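Local atomic coordinates of GTP-binding protein (Thermus thermophilus, PDB entry 2DBY), a protein that binds guanine nucleotide, here held as GDP, and probably acts as a magnesium-dependent ATPase that associates with the ribosome and its 50S subunit. Residues V80-L94 / A128-L140. Numbering follows the deposited sequence.
Sequences VKGAHKGEGLGNQFL and AEVVETELLLADL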
loop_
_atom_site.group_PDB
_atom_site.type_symbol
_atom_site.label_atom_id
_atom_site.label_comp_id
_atom_site.label_asym_id
_atom_site.label_seq_id
_atom_site.Cartn_x
_atom_site.Cartn_y
_atom_site.Cartn_z
ATOM N N VAL A 80 17.733 8.858 -11.445
ATOM C CA VAL A 80 16.774 8.134 -12.289
ATOM C C VAL A 80 17.173 7.913 -13.759
ATOM O O VAL A 80 17.247 6.760 -14.226
ATOM C CB VAL A 80 15.392 8.848 -12.292
ATOM C CG1 VAL A 80 14.385 8.049 -13.117
ATOM C CG2 VAL A 80 14.877 9.001 -10.860
ATOM N N LYS A 81 17.424 9.002 -14.483
ATOM C CA LYS A 81 17.730 8.885 -15.892
ATOM C C LYS A 81 19.158 8.578 -16.232
ATOM O O LYS A 81 20.022 9.449 -16.138
ATOM C CB LYS A 81 17.308 10.144 -16.660
ATOM C CG LYS A 81 17.388 9.942 -18.172
ATOM C CD LYS A 81 17.006 11.180 -18.955
ATOM C CE LYS A 81 17.295 10.945 -20.452
ATOM N NZ LYS A 81 17.406 12.203 -21.244
ATOM N N GLY A 82 19.379 7.355 -16.706
ATOM C CA GLY A 82 20.721 6.941 -17.071
ATOM C C GLY A 82 21.030 7.132 -18.555
ATOM O O GLY A 82 20.182 7.537 -19.354
ATOM N N ALA A 83 22.270 6.842 -18.925
ATOM C CA ALA A 83 22.708 6.971 -20.313
ATOM C C ALA A 83 22.477 5.670 -21.104
ATOM O O ALA A 83 22.493 5.664 -22.351
ATOM C CB ALA A 83 24.212 7.352 -20.345
ATOM N N HIS A 84 22.291 4.572 -20.382
ATOM C CA HIS A 84 22.088 3.248 -21.000
ATOM C C HIS A 84 23.285 2.842 -21.862
ATOM O O HIS A 84 23.145 2.125 -22.864
ATOM C CB HIS A 84 20.786 3.250 -21.822
ATOM C CG HIS A 84 19.571 3.476 -20.977
ATOM N ND1 HIS A 84 18.959 2.454 -20.280
ATOM C CD2 HIS A 84 18.985 4.623 -20.556
ATOM C CE1 HIS A 84 18.060 2.966 -19.457
ATOM N NE2 HIS A 84 18.058 4.278 -19.601
ATOM N N LYS A 85 24.468 3.288 -21.456
ATOM C CA LYS A 85 25.676 2.931 -22.177
ATOM C C LYS A 85 26.553 1.988 -21.376
ATOM O O LYS A 85 27.750 1.901 -21.592
ATOM C CB LYS A 85 26.426 4.191 -22.599
ATOM C CG LYS A 85 25.706 4.899 -23.725
ATOM C CD LYS A 85 26.387 6.181 -24.124
ATOM C CE LYS A 85 25.561 6.903 -25.171
ATOM N NZ LYS A 85 26.159 8.242 -25.468
ATOM N N GLY A 86 25.930 1.276 -20.441
ATOM C CA GLY A 86 26.642 0.301 -19.634
ATOM C C GLY A 86 27.463 0.872 -18.487
ATOM O O GLY A 86 28.081 0.123 -17.720
ATOM N N GLU A 87 27.430 2.190 -18.349
ATOM C CA GLU A 87 28.182 2.878 -17.308
ATOM C C GLU A 87 27.520 2.704 -15.939
ATOM O O GLU A 87 28.158 2.867 -14.909
ATOM C CB GLU A 87 28.337 4.362 -17.672
ATOM C CG GLU A 87 27.168 5.263 -17.320
ATOM C CD GLU A 87 25.879 4.916 -18.052
ATOM O OE1 GLU A 87 24.800 5.273 -17.532
ATOM O OE2 GLU A 87 25.939 4.302 -19.147
ATOM N N GLY A 88 26.231 2.388 -15.929
ATOM C CA GLY A 88 25.591 2.149 -14.648
ATOM C C GLY A 88 24.703 3.199 -14.026
ATOM O O GLY A 88 24.086 2.910 -12.998
ATOM N N LEU A 89 24.635 4.392 -14.604
ATOM C CA LEU A 89 23.755 5.442 -14.057
ATOM C C LEU A 89 22.314 4.919 -14.008
ATOM O O LEU A 89 21.812 4.341 -14.990
ATOM C CB LEU A 89 23.760 6.706 -14.948
ATOM C CG LEU A 89 25.077 7.486 -14.980
ATOM C CD1 LEU A 89 24.963 8.617 -15.977
ATOM C CD2 LEU A 89 25.375 8.040 -13.578
ATOM N N GLY A 90 21.651 5.147 -12.880
ATOM C CA GLY A 90 20.261 4.723 -12.740
ATOM C C GLY A 90 20.072 3.312 -12.229
ATOM O O GLY A 90 18.949 2.910 -11.920
ATOM N N ASN A 91 21.150 2.541 -12.125
ATOM C CA ASN A 91 20.994 1.153 -11.689
ATOM C C ASN A 91 20.504 0.981 -10.256
ATOM O O ASN A 91 19.722 0.054 -9.966
ATOM C CB ASN A 91 22.297 0.370 -11.850
ATOM C CG ASN A 91 22.567 -0.029 -13.281
ATOM O OD1 ASN A 91 21.728 0.142 -14.164
ATOM N ND2 ASN A 91 23.743 -0.589 -13.514
ATOM N N GLN A 92 20.979 1.852 -9.375
ATOM C CA GLN A 92 20.598 1.805 -7.960
ATOM C C GLN A 92 19.104 2.077 -7.807
ATOM O O GLN A 92 18.424 1.411 -7.053
ATOM C CB GLN A 92 21.391 2.838 -7.158
ATOM C CG GLN A 92 22.857 2.473 -6.923
ATOM C CD GLN A 92 23.033 1.347 -5.920
ATOM O OE1 GLN A 92 22.647 0.202 -6.172
ATOM N NE2 GLN A 92 23.618 1.670 -4.771
ATOM N N PHE A 93 18.605 3.065 -8.534
ATOM C CA PHE A 93 17.188 3.393 -8.488
ATOM C C PHE A 93 16.357 2.175 -8.891
ATOM O O PHE A 93 15.408 1.809 -8.211
ATOM C CB PHE A 93 16.916 4.578 -9.416
ATOM C CG PHE A 93 15.452 4.970 -9.496
ATOM C CD1 PHE A 93 14.864 5.714 -8.478
ATOM C CD2 PHE A 93 14.671 4.592 -10.602
ATOM C CE1 PHE A 93 13.495 6.099 -8.554
ATOM C CE2 PHE A 93 13.315 4.953 -10.703
ATOM C CZ PHE A 93 12.713 5.718 -9.670
ATOM N N LEU A 94 16.706 1.524 -9.996
ATOM C CA LEU A 94 15.952 0.344 -10.416
ATOM C C LEU A 94 16.020 -0.758 -9.358
ATOM O O LEU A 94 15.033 -1.446 -9.097
ATOM C CB LEU A 94 16.502 -0.217 -11.731
ATOM C CG LEU A 94 16.389 0.700 -12.953
ATOM C CD1 LEU A 94 17.139 0.068 -14.143
ATOM C CD2 LEU A 94 14.892 0.902 -13.297
ATOM N N ALA A 128 6.657 12.460 -14.533
ATOM C CA ALA A 128 6.066 11.124 -14.538
ATOM C C ALA A 128 6.613 10.307 -15.714
ATOM O O ALA A 128 6.960 9.141 -15.566
ATOM C CB ALA A 128 4.541 11.227 -14.641
ATOM N N GLU A 129 6.688 10.935 -16.884
ATOM C CA GLU A 129 7.208 10.238 -18.060
ATOM C C GLU A 129 8.688 9.868 -17.938
ATOM O O GLU A 129 9.111 8.829 -18.449
ATOM C CB GLU A 129 6.981 11.077 -19.323
ATOM C CG GLU A 129 7.475 10.376 -20.586
ATOM C CD GLU A 129 7.287 11.196 -21.852
ATOM O OE1 GLU A 129 7.641 10.682 -22.941
ATOM O OE2 GLU A 129 6.791 12.344 -21.761
ATOM N N VAL A 130 9.477 10.713 -17.271
ATOM C CA VAL A 130 10.901 10.433 -17.091
ATOM C C VAL A 130 11.079 9.148 -16.297
ATOM O O VAL A 130 11.827 8.261 -16.700
ATOM C CB VAL A 130 11.650 11.593 -16.364
ATOM C CG1 VAL A 130 13.041 11.114 -15.903
ATOM C CG2 VAL A 130 11.805 12.783 -17.314
ATOM N N VAL A 131 10.388 9.042 -15.166
ATOM C CA VAL A 131 10.517 7.832 -14.372
ATOM C C VAL A 131 9.956 6.629 -15.110
ATOM O O VAL A 131 10.596 5.584 -15.172
ATOM C CB VAL A 131 9.791 7.979 -13.008
ATOM C CG1 VAL A 131 9.716 6.619 -12.290
ATOM C CG2 VAL A 131 10.547 8.997 -12.157
ATOM N N GLU A 132 8.770 6.797 -15.680
ATOM C CA GLU A 132 8.092 5.710 -16.374
ATOM C C GLU A 132 8.951 5.207 -17.525
ATOM O O GLU A 132 9.041 4.006 -17.753
ATOM C CB GLU A 132 6.725 6.189 -16.854
ATOM C CG GLU A 132 5.904 5.202 -17.674
ATOM C CD GLU A 132 5.526 3.929 -16.950
ATOM O OE1 GLU A 132 5.393 3.934 -15.702
ATOM O OE2 GLU A 132 5.328 2.910 -17.653
ATOM N N THR A 133 9.586 6.118 -18.250
ATOM C CA THR A 133 10.452 5.704 -19.362
ATOM C C THR A 133 11.589 4.782 -18.881
ATOM O O THR A 133 11.848 3.742 -19.490
ATOM C CB THR A 133 10.970 6.947 -20.091
ATOM O OG1 THR A 133 9.874 7.472 -20.862
ATOM C CG2 THR A 133 12.149 6.615 -21.019
ATOM N N GLU A 134 12.244 5.123 -17.768
ATOM C CA GLU A 134 13.306 4.261 -17.252
ATOM C C GLU A 134 12.754 2.885 -16.817
ATOM O O GLU A 134 13.394 1.839 -17.010
ATOM C CB GLU A 134 14.016 4.923 -16.058
ATOM C CG GLU A 134 14.790 6.226 -16.405
ATOM C CD GLU A 134 15.696 6.091 -17.630
ATOM O OE1 GLU A 134 15.334 6.642 -18.696
ATOM O OE2 GLU A 134 16.761 5.439 -17.529
ATOM N N LEU A 135 11.563 2.866 -16.222
ATOM C CA LEU A 135 10.999 1.571 -15.798
ATOM C C LEU A 135 10.635 0.705 -17.017
ATOM O O LEU A 135 10.807 -0.522 -17.004
ATOM C CB LEU A 135 9.745 1.772 -14.939
ATOM C CG LEU A 135 9.919 2.630 -13.675
ATOM C CD1 LEU A 135 8.622 2.573 -12.862
ATOM C CD2 LEU A 135 11.073 2.097 -12.838
ATOM N N LEU A 136 10.133 1.364 -18.055
ATOM C CA LEU A 136 9.758 0.674 -19.283
ATOM C C LEU A 136 10.991 0.067 -19.933
ATOM O O LEU A 136 10.948 -1.073 -20.357
ATOM C CB LEU A 136 9.093 1.642 -20.271
ATOM C CG LEU A 136 7.629 1.990 -20.041
ATOM C CD1 LEU A 136 7.288 3.250 -20.816
ATOM C CD2 LEU A 136 6.745 0.824 -20.495
ATOM N N LEU A 137 12.092 0.821 -19.997
ATOM C CA LEU A 137 13.309 0.314 -20.616
ATOM C C LEU A 137 13.805 -0.921 -19.883
ATOM O O LEU A 137 14.248 -1.895 -20.505
ATOM C CB LEU A 137 14.394 1.405 -20.633
ATOM C CG LEU A 137 14.105 2.531 -21.637
ATOM C CD1 LEU A 137 15.119 3.668 -21.436
ATOM C CD2 LEU A 137 14.197 1.996 -23.045
ATOM N N ALA A 138 13.738 -0.906 -18.555
ATOM C CA ALA A 138 14.191 -2.075 -17.804
ATOM C C ALA A 138 13.278 -3.280 -18.065
ATOM O O ALA A 138 13.751 -4.424 -18.224
ATOM C CB ALA A 138 14.219 -1.752 -16.288
ATOM N N ASP A 139 11.973 -3.018 -18.117
ATOM C CA ASP A 139 10.985 -4.082 -18.327
ATOM C C ASP A 139 11.086 -4.690 -19.724
ATOM O O ASP A 139 10.860 -5.902 -19.883
ATOM C CB ASP A 139 9.567 -3.552 -18.135
ATOM C CG ASP A 139 9.156 -3.486 -16.662
ATOM O OD1 ASP A 139 9.908 -4.003 -15.809
ATOM O OD2 ASP A 139 8.070 -2.941 -16.370
ATOM N N LEU A 140 11.403 -3.858 -20.715
ATOM C CA LEU A 140 11.528 -4.375 -22.093
ATOM C C LEU A 140 12.717 -5.327 -22.141
ATOM O O LEU A 140 12.642 -6.378 -22.759
ATOM C CB LEU A 140 11.688 -3.225 -23.104
ATOM C CG LEU A 140 10.394 -2.438 -23.328
ATOM C CD1 LEU A 140 10.672 -1.112 -24.073
ATOM C CD2 LEU A 140 9.451 -3.303 -24.155
#
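Val-80 and Lys-81 run past helix 124-156 with their CA atoms 6.6 Å from Val-131 CA and 6.5 Å from Glu-134 CA, respectively; the loop then swings outward and returns at helix 91-98. Glu-134 is the polar centre. Its CG, anti to the carbonyl carbon (chi1 -65°), lies against Val-80 CG1, and the bend at chi2 (-48°) turns the carboxylate into the loop. Glu-134 OE2 accepts a hydrogen bond from His-84 NE2 at 2.7 Å on the syn side, close to the imidazole plane, although ring and carboxylate are turned 53° apart. Gly-82 N gives Glu-134 OE2 a second bond, weak at 3.3 Å but nearly straight. Leu-137 CD1 sits over one face of the His-84 ring, 3.8 Å from its centroid, a CH-pi contact. On the apolar flank, Val-131 CG2 packs on Val-80 CG1, while Val-131 CG1 meets the edge of the Phe-93 ring at CZ (4.1 Å). Leu-94 reaches Leu-135 CD2 through CD2 and the Ala-138 methyl through both branches. The loop follows strand 66-75 of the P-loop G domain, in the position of switch II in related GTPases. One short bond from His-84 and a weak one from Gly-82 tie it to buried Glu-134, and the former, with the Leu-137 methyl, fixes the imidazole's turn.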